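Local coordinates for endo-arabinase (Bacteroides thetaiotaomicron, PDB 5C0P), which probably hydrolyses O-glycosidic bonds in L-arabinan as a magnesium-binding member of glycoside hydrolase family 43, at residues A[39-52]-A[55-69]. Sequence-based numbering, arbitrary orientation.
Sequences MYYLHFNNNLKIRV and SKDLSTWKDEGYSFI
Ile-50 meets Ser-67 and Phe-68 at a classic beta bulge in the hairpin of strands 50-55 and 60-68, in one antiparallel blade of the five-bladed beta-propeller of family 43 hydrolases. The Ile-50 carbonyl takes the Ser-67 N-H at 2.9 Å and, more weakly, that of Phe-68. Packing is tight around the buried His-43. Ser-67 OG lies 2.9 Å from His-43 ND1, hydrogen-bonded near the imidazole plane, while Val-52 CG2 sits over the ring centre and Pro-115 O takes NE2, so the ring is fixed in rotation. Past this cluster, on the other face of strand 39-45, Leu-42 CB presses on Trp-61 CZ3 (3.6 Å), and Leu-58 CD2 lies over one face of the Tyr-40 ring, 3.7 Å from its centroid, a CH-pi contact; the phenol OH bonds to Leu-268 N.

Arg-51 leaves the sheet on the face away from His-43 and carries its charge into a looser, partly exposed region. With CG anti to the backbone N (chi1 -176°) and a bend at chi2, Arg-51 grips Asp-63 side-on, NE to OD1 at 2.9 Å and NH1 to OD2 at 2.8 Å, both from above the carboxylate plane. NH2 turns to Asn-46 OD1. Replacing Arg-51 with leucine would probably leave the Asp-63 carboxylate without its countercharge and Asn-46 freer to turn. Exposed Tyr-66 lies against the Arg-51 and Lys-49 chains, Lys-49 CE being 3.5 Å from its CE1. On the face of the Asp-63 carboxylate away from Arg-51 NE, the Gly-65 N-H closes an Asx turn on OD1 at 2.9 Å.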
HETATM    1  N   MSE A  39     -13.330   9.743  11.851  1.00 10.04           N
HETATM    2  CA  MSE A  39     -12.267  10.580  11.301  1.00  9.23           C
HETATM    3  C   MSE A  39     -11.501   9.816  10.244  1.00  9.26           C
HETATM    4  O   MSE A  39     -11.494   8.581  10.237  1.00 10.66           O
HETATM    5  CB  MSE A  39     -11.274  10.988  12.402  1.00 12.30           C
HETATM    6  CG  MSE A  39     -11.784  12.006  13.414  1.00 13.91           C
HETATM    7 SE   MSE A  39     -11.806  13.808  12.646  0.63 16.47          SE
HETATM    8  CE  MSE A  39     -12.351  14.751  14.248  1.00 18.43           C
ATOM      9  N   TYR A  40     -10.835  10.560   9.367  1.00  9.39           N
ATOM     10  CA  TYR A  40      -9.895  10.005   8.404  1.00  9.86           C
ATOM     11  C   TYR A  40      -8.479  10.232   8.932  1.00 10.44           C
ATOM     12  O   TYR A  40      -8.180  11.282   9.510  1.00 10.89           O
ATOM     13  CB  TYR A  40     -10.012  10.732   7.071  1.00 10.75           C
ATOM     14  CG  TYR A  40     -11.373  10.678   6.417  1.00  9.40           C
ATOM     15  CD1 TYR A  40     -11.739   9.605   5.623  1.00  9.13           C
ATOM     16  CD2 TYR A  40     -12.276  11.731   6.563  1.00 10.53           C
ATOM     17  CE1 TYR A  40     -12.974   9.562   5.001  1.00 11.57           C
ATOM     18  CE2 TYR A  40     -13.517  11.698   5.945  1.00 11.02           C
ATOM     19  CZ  TYR A  40     -13.854  10.607   5.166  1.00 10.61           C
ATOM     20  OH  TYR A  40     -15.074  10.558   4.542  1.00 12.00           O
ATOM     21  N   TYR A  41      -7.607   9.246   8.735  1.00  9.95           N
ATOM     22  CA  TYR A  41      -6.224   9.352   9.192  1.00  9.40           C
ATOM     23  C   TYR A  41      -5.272   9.081   8.046  1.00  7.90           C
ATOM     24  O   TYR A  41      -5.445   8.116   7.303  1.00 12.21           O
ATOM     25  CB  TYR A  41      -5.936   8.382  10.342  1.00 11.31           C
ATOM     26  CG  TYR A  41      -6.785   8.635  11.560  1.00 11.60           C
ATOM     27  CD1 TYR A  41      -8.103   8.183  11.620  1.00 11.97           C
ATOM     28  CD2 TYR A  41      -6.282   9.335  12.649  1.00 10.05           C
ATOM     29  CE1 TYR A  41      -8.892   8.431  12.729  1.00  9.51           C
ATOM     30  CE2 TYR A  41      -7.057   9.589  13.762  1.00  9.68           C
ATOM     31  CZ  TYR A  41      -8.361   9.133  13.800  1.00 12.06           C
ATOM     32  OH  TYR A  41      -9.120   9.396  14.915  1.00 12.60           O
ATOM     33  N   LEU A  42      -4.244   9.916   7.946  1.00  9.30           N
ATOM     34  CA  LEU A  42      -3.200   9.749   6.943  1.00  9.37           C
ATOM     35  C   LEU A  42      -1.860   9.650   7.659  1.00  9.44           C
ATOM     36  O   LEU A  42      -1.310  10.657   8.137  1.00 10.25           O
ATOM     37  CB  LEU A  42      -3.223  10.930   5.970  1.00 10.42           C
ATOM     38  CG  LEU A  42      -2.183  11.033   4.848  1.00 15.16           C
ATOM     39  CD1 LEU A  42      -2.026   9.714   4.117  1.00 16.05           C
ATOM     40  CD2 LEU A  42      -2.588  12.130   3.865  1.00 18.87           C
ATOM     41  N   HIS A  43      -1.365   8.417   7.764  1.00 10.50           N
ATOM     42  CA  HIS A  43      -0.048   8.142   8.320  1.00  8.75           C
ATOM     43  C   HIS A  43       0.953   8.172   7.176  1.00 11.47           C
ATOM     44  O   HIS A  43       0.688   7.620   6.110  1.00 13.93           O
ATOM     45  CB  HIS A  43      -0.039   6.754   8.955  1.00  9.81           C
ATOM     46  CG  HIS A  43      -0.944   6.626  10.139  1.00  9.47           C
ATOM     47  ND1 HIS A  43      -0.469   6.627  11.431  1.00 11.84           N
ATOM     48  CD2 HIS A  43      -2.282   6.463  10.226  1.00 10.43           C
ATOM     49  CE1 HIS A  43      -1.481   6.481  12.269  1.00 11.57           C
ATOM     50  NE2 HIS A  43      -2.599   6.380  11.560  1.00 11.21           N
ATOM     51  N   PHE A  44       2.107   8.796   7.391  1.00  7.94           N
ATOM     52  CA  PHE A  44       3.072   8.923   6.305  1.00  9.07           C
ATOM     53  C   PHE A  44       4.514   8.904   6.796  1.00 11.85           C
ATOM     54  O   PHE A  44       4.790   9.196   7.964  1.00 12.44           O
ATOM     55  CB  PHE A  44       2.778  10.170   5.447  1.00  9.52           C
ATOM     56  CG  PHE A  44       2.867  11.482   6.201  1.00 10.71           C
ATOM     57  CD1 PHE A  44       1.784  11.963   6.925  1.00 12.34           C
ATOM     58  CD2 PHE A  44       4.028  12.247   6.148  1.00 13.57           C
ATOM     59  CE1 PHE A  44       1.868  13.173   7.605  1.00 13.07           C
ATOM     60  CE2 PHE A  44       4.120  13.460   6.822  1.00 14.91           C
ATOM     61  CZ  PHE A  44       3.034  13.924   7.546  1.00 15.65           C
ATOM     62  N   ASN A  45       5.424   8.519   5.904  1.00 11.96           N
ATOM     63  CA  ASN A  45       6.850   8.570   6.181  1.00 10.12           C
ATOM     64  C   ASN A  45       7.300  10.026   6.325  1.00 13.66           C
ATOM     65  O   ASN A  45       7.203  10.809   5.374  1.00 17.45           O
ATOM     66  CB  ASN A  45       7.620   7.888   5.047  1.00 11.24           C
ATOM     67  CG  ASN A  45       9.125   7.896   5.264  1.00 15.90           C
ATOM     68  OD1 ASN A  45       9.609   8.236   6.342  1.00 20.76           O
ATOM     69  ND2 ASN A  45       9.873   7.518   4.231  1.00 20.06           N
ATOM     70  N   ASN A  46       7.773  10.386   7.511  1.00 12.24           N
ATOM     71  CA  ASN A  46       8.195  11.750   7.808  1.00 11.98           C
ATOM     72  C   ASN A  46       9.694  11.759   8.127  1.00 11.31           C
ATOM     73  O   ASN A  46      10.178  12.577   8.912  1.00 13.66           O
ATOM     74  CB  ASN A  46       7.343  12.290   8.964  1.00 12.24           C
ATOM     75  CG  ASN A  46       7.538  13.775   9.228  1.00 15.86           C
ATOM     76  OD1 ASN A  46       7.645  14.185  10.386  1.00 18.98           O
ATOM     77  ND2 ASN A  46       7.575  14.590   8.168  1.00 15.23           N
ATOM     78  N   ASN A  47      10.406  10.835   7.476  1.00 10.83           N
ATOM     79  CA  ASN A  47      11.858  10.654   7.604  1.00 11.05           C
ATOM     80  C   ASN A  47      12.240   9.912   8.885  1.00 11.60           C
ATOM     81  O   ASN A  47      12.419  10.528   9.940  1.00 12.07           O
ATOM     82  CB  ASN A  47      12.634  11.970   7.471  1.00 11.99           C
ATOM     83  CG  ASN A  47      14.117  11.750   7.243  1.00 12.88           C
ATOM     84  OD1 ASN A  47      14.616  10.627   7.342  1.00 13.82           O
ATOM     85  ND2 ASN A  47      14.836  12.829   6.947  1.00 16.36           N
ATOM     86  N   LEU A  48      12.345   8.587   8.771  1.00 11.83           N
ATOM     87  CA  LEU A  48      12.711   7.698   9.889  1.00 10.71           C
ATOM     88  C   LEU A  48      11.728   7.804  11.059  1.00 12.18           C
ATOM     89  O   LEU A  48      12.090   7.612  12.229  1.00 13.48           O
ATOM     90  CB  LEU A  48      14.158   7.929  10.339  1.00 11.98           C
ATOM     91  CG  LEU A  48      15.175   7.608   9.233  1.00 12.39           C
ATOM     92  CD1 LEU A  48      16.607   7.824   9.699  1.00 15.49           C
ATOM     93  CD2 LEU A  48      14.985   6.170   8.771  1.00 12.88           C
ATOM     94  N   LYS A  49      10.485   8.118  10.718  1.00 10.67           N
ATOM     95  CA  LYS A  49       9.387   8.097  11.675  1.00 10.93           C
ATOM     96  C   LYS A  49       8.094   8.200  10.910  1.00 11.05           C
ATOM     97  O   LYS A  49       8.068   8.696   9.785  1.00 13.38           O
ATOM     98  CB  LYS A  49       9.498   9.245  12.672  1.00 14.58           C
ATOM     99  CG  LYS A  49       9.627  10.626  12.058  1.00 17.45           C
ATOM    100  CD  LYS A  49      10.308  11.567  13.048  1.00 21.25           C
ATOM    101  CE  LYS A  49      10.504  12.961  12.476  1.00 27.86           C
ATOM    102  NZ  LYS A  49      11.438  12.975  11.332  1.00 23.92           N
ATOM    103  N   ILE A  50       7.016   7.721  11.521  1.00 11.10           N
ATOM    104  CA  ILE A  50       5.709   7.819  10.899  1.00 10.11           C
ATOM    105  C   ILE A  50       4.923   8.929  11.583  1.00  9.82           C
ATOM    106  O   ILE A  50       4.751   8.925  12.802  1.00 12.16           O
ATOM    107  CB  ILE A  50       4.935   6.483  10.961  1.00  9.23           C
ATOM    108  CG1 ILE A  50       5.775   5.340  10.378  1.00 11.76           C
ATOM    109  CG2 ILE A  50       3.575   6.587  10.237  1.00  9.66           C
ATOM    110  CD1 ILE A  50       6.264   5.570   8.946  1.00 12.35           C
ATOM    111  N   ARG A  51       4.475   9.890  10.779  1.00 10.04           N
ATOM    112  CA  ARG A  51       3.687  11.024  11.249  1.00 10.19           C
ATOM    113  C   ARG A  51       2.234  10.745  10.891  1.00 11.24           C
ATOM    114  O   ARG A  51       1.961  10.043   9.923  1.00 11.16           O
ATOM    115  CB  ARG A  51       4.162  12.304  10.547  1.00 12.42           C
ATOM    116  CG  ARG A  51       3.512  13.603  11.002  1.00 15.99           C
ATOM    117  CD  ARG A  51       4.328  14.244  12.090  1.00 20.57           C
ATOM    118  NE  ARG A  51       3.985  15.649  12.316  1.00 18.49           N
ATOM    119  CZ  ARG A  51       4.791  16.663  12.024  1.00 27.85           C
ATOM    120  NH1 ARG A  51       4.407  17.910  12.267  1.00 28.58           N
ATOM    121  NH2 ARG A  51       5.986  16.431  11.493  1.00 25.72           N
ATOM    122  N   VAL A  52       1.295  11.275  11.670  1.00  9.93           N
ATOM    123  CA  VAL A  52      -0.111  11.072  11.353  1.00 11.70           C
ATOM    124  C   VAL A  52      -0.882  12.391  11.344  1.00  9.37           C
ATOM    125  O   VAL A  52      -0.792  13.188  12.271  1.00 10.92           O
ATOM    126  CB  VAL A  52      -0.764  10.038  12.313  1.00 13.00           C
ATOM    127  CG1 VAL A  52      -0.555  10.422  13.778  1.00 11.07           C
ATOM    128  CG2 VAL A  52      -2.242   9.865  11.983  1.00 12.05           C
ATOM    129  N   SER A  55      -8.352  14.164   9.680  1.00  9.70           N
ATOM    130  CA  SER A  55      -9.281  15.043   8.963  1.00 10.65           C
ATOM    131  C   SER A  55     -10.728  14.610   9.158  1.00 10.30           C
ATOM    132  O   SER A  55     -11.008  13.415   9.259  1.00 11.80           O
ATOM    133  CB  SER A  55      -8.968  15.040   7.470  1.00 10.44           C
ATOM    134  OG  SER A  55      -9.816  15.942   6.770  1.00 11.81           O
ATOM    135  N   LYS A  56     -11.645  15.577   9.212  1.00 10.08           N
ATOM    136  CA  LYS A  56     -13.067  15.269   9.243  1.00  9.00           C
ATOM    137  C   LYS A  56     -13.615  14.978   7.853  1.00 11.45           C
ATOM    138  O   LYS A  56     -14.644  14.324   7.732  1.00 11.61           O
ATOM    139  CB  LYS A  56     -13.879  16.428   9.833  1.00  9.65           C
ATOM    140  CG  LYS A  56     -13.620  16.746  11.295  1.00 11.90           C
ATOM    141  CD  LYS A  56     -14.387  18.012  11.673  1.00 16.14           C
ATOM    142  CE  LYS A  56     -14.307  18.351  13.151  1.00 20.12           C
ATOM    143  NZ  LYS A  56     -15.150  19.555  13.438  1.00 20.33           N
ATOM    144  N   ASP A  57     -12.948  15.484   6.811  1.00 11.51           N
ATOM    145  CA  ASP A  57     -13.588  15.536   5.494  1.00  9.72           C
ATOM    146  C   ASP A  57     -12.677  15.341   4.288  1.00 10.33           C
ATOM    147  O   ASP A  57     -13.152  15.433   3.147  1.00 13.31           O
ATOM    148  CB  ASP A  57     -14.356  16.853   5.328  1.00 11.87           C
ATOM    149  CG  ASP A  57     -13.453  18.093   5.400  1.00 11.61           C
ATOM    150  OD1 ASP A  57     -12.217  17.953   5.534  1.00 12.13           O
ATOM    151  OD2 ASP A  57     -13.991  19.219   5.309  1.00 13.20           O
ATOM    152  N   LEU A  58     -11.392  15.091   4.555  1.00 10.92           N
ATOM    153  CA  LEU A  58     -10.332  14.918   3.544  1.00 11.10           C
ATOM    154  C   LEU A  58      -9.809  16.228   2.954  1.00 10.52           C
ATOM    155  O   LEU A  58      -8.810  16.231   2.227  1.00 12.65           O
ATOM    156  CB  LEU A  58     -10.746  13.948   2.421  1.00 10.45           C
ATOM    157  CG  LEU A  58     -11.193  12.557   2.881  1.00  9.61           C
ATOM    158  CD1 LEU A  58     -11.879  11.839   1.720  1.00 12.21           C
ATOM    159  CD2 LEU A  58      -9.995  11.773   3.367  1.00 12.93           C
ATOM    160  N   SER A  59     -10.460  17.340   3.289  1.00 11.58           N
ATOM    161  CA  SER A  59     -10.112  18.638   2.714  1.00 12.91           C
ATOM    162  C   SER A  59      -9.129  19.429   3.575  1.00 15.53           C
ATOM    163  O   SER A  59      -8.153  19.983   3.060  1.00 15.78           O
ATOM    164  CB  SER A  59     -11.370  19.469   2.456  1.00 15.02           C
ATOM    165  OG  SER A  59     -11.031  20.722   1.888  1.00 18.87           O
ATOM    166  N   THR A  60      -9.380  19.486   4.879  1.00 13.66           N
ATOM    167  CA  THR A  60      -8.453  20.155   5.786  1.00 12.05           C
ATOM    168  C   THR A  60      -7.977  19.182   6.856  1.00 12.39           C
ATOM    169  O   THR A  60      -8.745  18.335   7.330  1.00 12.02           O
ATOM    170  CB  THR A  60      -9.063  21.412   6.437  1.00 17.36           C
ATOM    171  OG1 THR A  60     -10.247  21.046   7.152  1.00 17.19           O
ATOM    172  CG2 THR A  60      -9.418  22.453   5.376  1.00 16.83           C
ATOM    173  N   TRP A  61      -6.707  19.317   7.236  1.00 10.30           N
ATOM    174  CA  TRP A  61      -6.033  18.326   8.064  1.00 11.19           C
ATOM    175  C   TRP A  61      -5.441  18.925   9.331  1.00 13.00           C
ATOM    176  O   TRP A  61      -5.174  20.134   9.400  1.00 13.23           O
ATOM    177  CB  TRP A  61      -4.941  17.625   7.241  1.00 13.34           C
ATOM    178  CG  TRP A  61      -5.520  16.842   6.102  1.00 12.16           C
ATOM    179  CD1 TRP A  61      -5.932  17.326   4.889  1.00 10.59           C
ATOM    180  CD2 TRP A  61      -5.799  15.439   6.095  1.00 10.30           C
ATOM    181  NE1 TRP A  61      -6.438  16.295   4.124  1.00 11.23           N
ATOM    182  CE2 TRP A  61      -6.371  15.130   4.842  1.00 11.73           C
ATOM    183  CE3 TRP A  61      -5.628  14.414   7.034  1.00  9.23           C
ATOM    184  CZ2 TRP A  61      -6.762  13.827   4.496  1.00 10.98           C
ATOM    185  CZ3 TRP A  61      -6.019  13.125   6.695  1.00 11.04           C
ATOM    186  CH2 TRP A  61      -6.578  12.842   5.437  1.00  9.80           C
ATOM    187  N   LYS A  62      -5.239  18.066  10.327  1.00 13.37           N
ATOM    188  CA  LYS A  62      -4.639  18.455  11.598  1.00 14.09           C
ATOM    189  C   LYS A  62      -3.485  17.515  11.929  1.00 13.61           C
ATOM    190  O   LYS A  62      -3.595  16.299  11.757  1.00 13.53           O
ATOM    191  CB  LYS A  62      -5.694  18.384  12.710  1.00 15.63           C
ATOM    192  CG  LYS A  62      -5.181  18.697  14.102  1.00 21.72           C
ATOM    193  CD  LYS A  62      -6.260  18.410  15.139  1.00 25.01           C
ATOM    194  CE  LYS A  62      -5.776  18.719  16.540  1.00 30.75           C
ATOM    195  NZ  LYS A  62      -4.468  18.075  16.816  1.00 36.91           N
ATOM    196  N   ASP A  63      -2.380  18.078  12.394  1.00 12.38           N
ATOM    197  CA  ASP A  63      -1.228  17.294  12.813  1.00 13.17           C
ATOM    198  C   ASP A  63      -1.519  16.625  14.151  1.00 15.79           C
ATOM    199  O   ASP A  63      -1.826  17.300  15.140  1.00 17.33           O
ATOM    200  CB  ASP A  63      -0.011  18.219  12.932  1.00 14.69           C
ATOM    201  CG  ASP A  63       1.248  17.499  13.392  1.00 18.19           C
ATOM    202  OD1 ASP A  63       1.348  16.263  13.245  1.00 16.80           O
ATOM    203  OD2 ASP A  63       2.157  18.192  13.901  1.00 22.56           O
ATOM    204  N   GLU A  64      -1.432  15.296  14.171  1.00 13.11           N
ATOM    205  CA  GLU A  64      -1.618  14.526  15.397  1.00 14.30           C
ATOM    206  C   GLU A  64      -0.318  13.887  15.882  1.00 17.25           C
ATOM    207  O   GLU A  64      -0.330  13.009  16.740  1.00 18.92           O
ATOM    208  CB  GLU A  64      -2.700  13.460  15.206  1.00 14.05           C
ATOM    209  CG  GLU A  64      -4.117  14.017  15.163  1.00 16.80           C
ATOM    210  CD  GLU A  64      -4.598  14.538  16.506  1.00 25.58           C
ATOM    211  OE1 GLU A  64      -3.943  14.275  17.538  1.00 25.99           O
ATOM    212  OE2 GLU A  64      -5.640  15.220  16.532  1.00 31.98           O
ATOM    213  N   GLY A  65       0.811  14.348  15.356  1.00 15.89           N
ATOM    214  CA  GLY A  65       2.093  13.926  15.884  1.00 15.61           C
ATOM    215  C   GLY A  65       2.604  12.635  15.278  1.00 13.37           C
ATOM    216  O   GLY A  65       2.269  12.286  14.146  1.00 13.31           O
ATOM    217  N   TYR A  66       3.419  11.912  16.036  1.00 13.60           N
ATOM    218  CA  TYR A  66       4.047  10.711  15.505  1.00 12.07           C
ATOM    219  C   TYR A  66       3.345   9.458  15.990  1.00 13.70           C
ATOM    220  O   TYR A  66       3.130   9.277  17.192  1.00 18.74           O
ATOM    221  CB  TYR A  66       5.523  10.665  15.900  1.00 15.00           C
ATOM    222  CG  TYR A  66       6.284  11.890  15.462  1.00 17.44           C
ATOM    223  CD1 TYR A  66       6.529  12.132  14.116  1.00 18.61           C
ATOM    224  CD2 TYR A  66       6.748  12.807  16.391  1.00 28.10           C
ATOM    225  CE1 TYR A  66       7.222  13.255  13.711  1.00 23.38           C
ATOM    226  CE2 TYR A  66       7.443  13.930  15.997  1.00 34.53           C
ATOM    227  CZ  TYR A  66       7.676  14.148  14.655  1.00 34.07           C
ATOM    228  OH  TYR A  66       8.370  15.269  14.262  1.00 44.48           O
ATOM    229  N   SER A  67       2.986   8.600  15.040  1.00 13.27           N
ATOM    230  CA  SER A  67       2.326   7.343  15.352  1.00 12.47           C
ATOM    231  C   SER A  67       3.336   6.210  15.525  1.00 12.04           C
ATOM    232  O   SER A  67       3.032   5.208  16.164  1.00 13.26           O
ATOM    233  CB  SER A  67       1.293   6.987  14.285  1.00 12.10           C
ATOM    234  OG  SER A  67       1.904   6.863  13.007  1.00 11.79           O
ATOM    235  N   PHE A  68       4.533   6.354  14.955  1.00 10.80           N
ATOM    236  CA  PHE A  68       5.599   5.382  15.215  1.00  9.93           C
ATOM    237  C   PHE A  68       6.995   5.977  15.165  1.00 12.80           C
ATOM    238  O   PHE A  68       7.417   6.518  14.136  1.00 13.79           O
ATOM    239  CB  PHE A  68       5.546   4.179  14.253  1.00  9.57           C
ATOM    240  CG  PHE A  68       6.610   3.153  14.534  1.00 11.67           C
ATOM    241  CD1 PHE A  68       6.665   2.543  15.781  1.00 12.43           C
ATOM    242  CD2 PHE A  68       7.556   2.807  13.583  1.00 13.17           C
ATOM    243  CE1 PHE A  68       7.641   1.612  16.083  1.00 12.21           C
ATOM    244  CE2 PHE A  68       8.545   1.859  13.882  1.00  9.40           C
ATOM    245  CZ  PHE A  68       8.583   1.268  15.132  1.00 11.85           C
ATOM    246  N   ILE A  69       7.704   5.868  16.287  1.00 14.33           N
ATOM    247  CA  ILE A  69       9.132   6.136  16.356  1.00 15.84           C
ATOM    248  C   ILE A  69       9.770   4.854  16.849  1.00 14.29           C
ATOM    249  O   ILE A  69       9.414   4.373  17.926  1.00 18.97           O
ATOM    250  CB  ILE A  69       9.462   7.205  17.409  1.00 24.52           C
ATOM    251  CG1 ILE A  69       8.610   8.459  17.211  1.00 33.20           C
ATOM    252  CG2 ILE A  69      10.967   7.515  17.401  1.00 30.61           C
ATOM    253  CD1 ILE A  69       9.083   9.333  16.101  1.00 35.70           C
TER